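Local coordinates for protein probable aminotransferase (Pseudomonas aeruginosa, PDB 5YKR) that is a probable class-III aminotransferase, a member of the pyridoxal-phosphate-dependent enzymes, and carries its cofactor on a lysine, at residues 210-215 with 246-251; 218-223 with 252-257. All coordinates share one frame; numbering follows the deposited sequence.

In the fold
Contact 1 pairs helices 208-215 and 241-251, and contact 2 pairs strands 220-225 and 255-259; their centres lie about 8 Å apart. The chain runs helix, strand, helix, strand, so the two contacts interleave along the sequence. Contact 2 is all buried, apolar side chains and backbone hydrogen bonds in the middle of the seven-stranded sheet. Contact 1 is mixed: leucines pack between the helices, and L215 and T249 also rest on the sheet, while E212, E247 and R251 form charged pairs on the outer side. The two meet where T249 CG2 packs on V223 CG2, and the end of helix 241-251 leads through the turn at 252-254 into strand 255-259.

Contact 1 (210-215 with 246-251); sequences ALEAAL and RELTRR
L248 reaches from helix 241-251 between L211 and L215, the leucines one turn apart on helix 208-215. Its CB meets L215 CD1 at 4.1 Å. CG is anti to the carbonyl carbon (chi1 -76°), and the fork beyond it spreads over the partner helix. Branch CD1 lies 3.9 Å from L211 CD2, the two side chains lying alongside each other and pointing opposite ways; CD2 turns to the E212 side, where its fit against the carboxylate is doubtful. Branched, flexible leucines suit a gap between helix axes 10.4 Å apart and nearly parallel, at 13°. L215 CD1 also touches T249 CG2 at 4.2 Å, the methyl of a residue whose hydroxyl receives a bond from R246 NH2.

Outside the leucines, R251 holds E247 side-on: NE gives a nearly straight bond of 2.8 Å to E247 OE2, in the guanidinium plane. NH1 extends the salt-bridge network to E212 OE1, whose modelled place is less sure. Long charged chains suit this outer side, as they can bridge the helices beyond the apolar layer.

Both helices lie against the large sheet, L215 resting on V220 and V223 of strand 220-225 and T249 on V223 and on L256 of strand 255-259.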
# COMPACT_ATOMS: atom_id res chain seq x y z
N ALA A 210 -29.35 0.02 -17.54
CA ALA A 210 -28.89 -0.95 -16.52
C ALA A 210 -28.39 -0.24 -15.28
O ALA A 210 -28.62 -0.70 -14.17
CB ALA A 210 -27.82 -1.85 -17.08
N LEU A 211 -27.68 0.89 -15.47
CA LEU A 211 -27.22 1.64 -14.31
C LEU A 211 -28.39 2.18 -13.48
O LEU A 211 -28.39 2.06 -12.26
CB LEU A 211 -26.31 2.79 -14.74
CG LEU A 211 -25.74 3.59 -13.59
CD1 LEU A 211 -24.85 2.75 -12.69
CD2 LEU A 211 -24.93 4.72 -14.22
N GLU A 212 -29.42 2.69 -14.17
CA GLU A 212 -30.63 3.16 -13.48
C GLU A 212 -31.27 2.04 -12.65
O GLU A 212 -31.61 2.22 -11.47
CB GLU A 212 -31.61 3.74 -14.49
CG GLU A 212 -33.00 4.04 -13.97
CD GLU A 212 -33.09 5.05 -12.87
OE1 GLU A 212 -32.50 6.10 -13.08
OE2 GLU A 212 -33.80 4.81 -11.81
N ALA A 213 -31.40 0.87 -13.29
CA ALA A 213 -32.01 -0.26 -12.59
C ALA A 213 -31.22 -0.67 -11.33
O ALA A 213 -31.78 -1.00 -10.27
CB ALA A 213 -32.19 -1.46 -13.50
N ALA A 214 -29.90 -0.62 -11.43
CA ALA A 214 -29.05 -0.93 -10.27
C ALA A 214 -29.20 0.08 -9.13
O ALA A 214 -29.37 -0.29 -7.99
CB ALA A 214 -27.59 -1.01 -10.70
N LEU A 215 -29.12 1.37 -9.47
CA LEU A 215 -29.20 2.42 -8.44
C LEU A 215 -30.58 2.52 -7.79
O LEU A 215 -30.68 2.89 -6.62
CB LEU A 215 -28.81 3.78 -9.02
CG LEU A 215 -27.43 3.88 -9.64
CD1 LEU A 215 -27.16 5.32 -10.06
CD2 LEU A 215 -26.33 3.35 -8.74
N ARG A 246 -23.49 11.07 -14.53
CA ARG A 246 -23.50 12.12 -13.52
C ARG A 246 -24.92 12.41 -13.06
O ARG A 246 -25.15 12.61 -11.88
CB ARG A 246 -22.80 13.38 -14.05
CG ARG A 246 -22.84 14.57 -13.14
CD ARG A 246 -21.96 14.41 -11.89
NE ARG A 246 -22.54 13.49 -10.90
CZ ARG A 246 -22.11 13.37 -9.65
NH1 ARG A 246 -21.03 14.04 -9.25
NH2 ARG A 246 -22.73 12.57 -8.80
N GLU A 247 -25.86 12.48 -14.01
CA GLU A 247 -27.24 12.76 -13.67
C GLU A 247 -27.86 11.67 -12.78
O GLU A 247 -28.51 11.98 -11.78
CB GLU A 247 -28.07 13.07 -14.93
CG GLU A 247 -29.49 13.60 -14.64
CD GLU A 247 -30.52 12.52 -14.29
OE1 GLU A 247 -30.39 11.35 -14.77
OE2 GLU A 247 -31.46 12.80 -13.54
N LEU A 248 -27.68 10.40 -13.16
CA LEU A 248 -28.25 9.29 -12.39
C LEU A 248 -27.70 9.23 -10.97
O LEU A 248 -28.44 8.99 -10.03
CB LEU A 248 -27.97 7.96 -13.11
CG LEU A 248 -28.83 7.64 -14.35
CD1 LEU A 248 -28.34 6.42 -15.06
CD2 LEU A 248 -30.22 7.42 -13.93
N THR A 249 -26.38 9.41 -10.83
CA THR A 249 -25.82 9.35 -9.51
C THR A 249 -26.30 10.53 -8.66
O THR A 249 -26.60 10.36 -7.47
CB THR A 249 -24.27 9.26 -9.54
OG1 THR A 249 -23.71 10.30 -10.34
CG2 THR A 249 -23.79 7.88 -10.04
N ARG A 250 -26.45 11.72 -9.25
CA ARG A 250 -27.05 12.83 -8.50
C ARG A 250 -28.47 12.53 -8.05
O ARG A 250 -28.81 12.73 -6.86
CB ARG A 250 -27.03 14.10 -9.31
CG ARG A 250 -25.68 14.72 -9.19
CD ARG A 250 -25.52 15.83 -10.17
NE ARG A 250 -24.27 16.51 -9.95
CZ ARG A 250 -23.71 17.32 -10.84
NH1 ARG A 250 -24.27 17.52 -12.05
NH2 ARG A 250 -22.54 17.90 -10.56
N ARG A 251 -29.26 11.99 -8.97
CA ARG A 251 -30.68 11.78 -8.69
C ARG A 251 -30.89 10.77 -7.58
O ARG A 251 -31.75 10.92 -6.72
CB ARG A 251 -31.37 11.37 -9.98
CG ARG A 251 -32.87 11.11 -9.79
CD ARG A 251 -33.69 11.33 -11.02
NE ARG A 251 -33.08 10.87 -12.25
CZ ARG A 251 -33.12 9.65 -12.76
NH1 ARG A 251 -33.79 8.65 -12.16
NH2 ARG A 251 -32.50 9.43 -13.90

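Contact 2 (218-223 with 252-257); sequences GDVAAV and HDVALI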
# COMPACT_ATOMS: atom_id res chain seq x y z
N GLY A 218 -31.72 1.48 -4.16
CA GLY A 218 -31.58 2.33 -2.98
C GLY A 218 -30.49 1.90 -2.04
O GLY A 218 -30.39 2.45 -0.95
N ASP A 219 -29.66 0.93 -2.44
CA ASP A 219 -28.65 0.34 -1.57
C ASP A 219 -27.23 0.54 -2.08
O ASP A 219 -26.30 -0.14 -1.58
CB ASP A 219 -28.88 -1.17 -1.34
CG ASP A 219 -28.90 -1.98 -2.60
OD1 ASP A 219 -28.65 -1.48 -3.71
OD2 ASP A 219 -29.20 -3.19 -2.48
N VAL A 220 -27.04 1.49 -3.00
CA VAL A 220 -25.72 1.72 -3.62
C VAL A 220 -25.07 2.96 -2.96
O VAL A 220 -25.59 4.07 -3.05
CB VAL A 220 -25.83 1.90 -5.12
CG1 VAL A 220 -24.46 2.22 -5.70
CG2 VAL A 220 -26.39 0.61 -5.76
N ALA A 221 -23.93 2.75 -2.33
CA ALA A 221 -23.16 3.81 -1.72
C ALA A 221 -22.38 4.62 -2.78
O ALA A 221 -22.21 5.86 -2.63
CB ALA A 221 -22.20 3.24 -0.71
N ALA A 222 -21.87 3.95 -3.79
CA ALA A 222 -21.00 4.60 -4.78
C ALA A 222 -20.99 3.83 -6.10
O ALA A 222 -21.17 2.61 -6.10
CB ALA A 222 -19.59 4.70 -4.24
N VAL A 223 -20.66 4.58 -7.16
CA VAL A 223 -20.24 4.03 -8.43
C VAL A 223 -18.74 4.29 -8.52
O VAL A 223 -18.31 5.44 -8.41
CB VAL A 223 -20.95 4.68 -9.64
CG1 VAL A 223 -20.36 4.19 -10.94
CG2 VAL A 223 -22.45 4.42 -9.60
N HIS A 252 -30.00 9.77 -7.53
CA HIS A 252 -30.07 8.72 -6.52
C HIS A 252 -29.17 8.97 -5.29
O HIS A 252 -29.08 8.10 -4.39
CB HIS A 252 -29.75 7.36 -7.16
CG HIS A 252 -30.78 6.87 -8.11
ND1 HIS A 252 -30.71 7.08 -9.46
CD2 HIS A 252 -31.91 6.19 -7.87
CE1 HIS A 252 -31.79 6.54 -10.02
NE2 HIS A 252 -32.51 5.99 -9.08
N ASP A 253 -28.52 10.14 -5.23
CA ASP A 253 -27.60 10.52 -4.14
C ASP A 253 -26.57 9.40 -3.91
O ASP A 253 -26.36 8.90 -2.80
CB ASP A 253 -28.36 10.78 -2.86
CG ASP A 253 -27.51 11.33 -1.74
OD1 ASP A 253 -26.66 12.16 -2.03
OD2 ASP A 253 -27.67 10.89 -0.59
N VAL A 254 -25.96 9.03 -5.04
CA VAL A 254 -24.92 8.01 -5.08
C VAL A 254 -23.58 8.70 -5.42
O VAL A 254 -23.52 9.46 -6.36
CB VAL A 254 -25.23 6.93 -6.12
CG1 VAL A 254 -24.04 6.02 -6.34
CG2 VAL A 254 -26.47 6.12 -5.68
N ALA A 255 -22.52 8.42 -4.65
CA ALA A 255 -21.20 8.99 -4.93
C ALA A 255 -20.65 8.50 -6.25
O ALA A 255 -20.68 7.30 -6.51
CB ALA A 255 -20.24 8.68 -3.80
N LEU A 256 -20.06 9.41 -7.02
CA LEU A 256 -19.41 9.07 -8.28
C LEU A 256 -17.89 9.19 -8.05
O LEU A 256 -17.37 10.31 -7.83
CB LEU A 256 -19.84 10.04 -9.40
CG LEU A 256 -19.18 9.83 -10.75
CD1 LEU A 256 -19.39 8.43 -11.25
CD2 LEU A 256 -19.68 10.90 -11.73
N ILE A 257 -17.22 8.04 -8.10
CA ILE A 257 -15.77 7.97 -7.88
C ILE A 257 -15.11 7.72 -9.23
O ILE A 257 -15.35 6.68 -9.87
CB ILE A 257 -15.38 6.82 -6.93
CG1 ILE A 257 -16.20 6.83 -5.64
CG2 ILE A 257 -13.86 6.86 -6.68
CD1 ILE A 257 -16.11 5.52 -4.91
O HOH W 1 -23.38 7.96 -1.34
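V254 packs against V220, A222 and V223 just before the strands pair, after the turn that ends helix 241-251. That turn is a Schellman motif: D253, with positive phi, is its C-prime residue, and V254 N bonds to T249 O. The D253 carbonyl also receives a weak bond from a water that donates to A221 O at 2.7 Å.

V254 has CG1 anti to its backbone N (chi1 170°). This methyl lies 3.9 Å from V220 CG1 and 4.0 Å from V223 CG2, so one branch serves two valines, and the compact beta-branched shape fills the interval between them. The other methyl, CG2, meets the V220 carbonyl oxygen.

A255 starts the regular strand. Its N-H goes to A221 O at 3.3 Å, with the donor tilted 31° from the carbonyl plane, whereas its own oxygen takes V223 N at 2.8 Å, nearly along the C=O axis. A255 CB is beside A222 CB; small residues fit this face, which helix 139-154 covers.

L256 turns to the other face with V223, under helix 241-251, where a larger side chain fills the layer between sheet and helix. I257 N then binds V223 O at 2.8 Å, and its side chain returns to the alanine face, CD1 touching A222 CB at 3.6 Å.

Parallel strands 220-225 and 255-259, joined through helix 241-251, make a beta-alpha-beta crossover, a unit of the large cofactor-binding domain of fold-type I pyridoxal-phosphate enzymes.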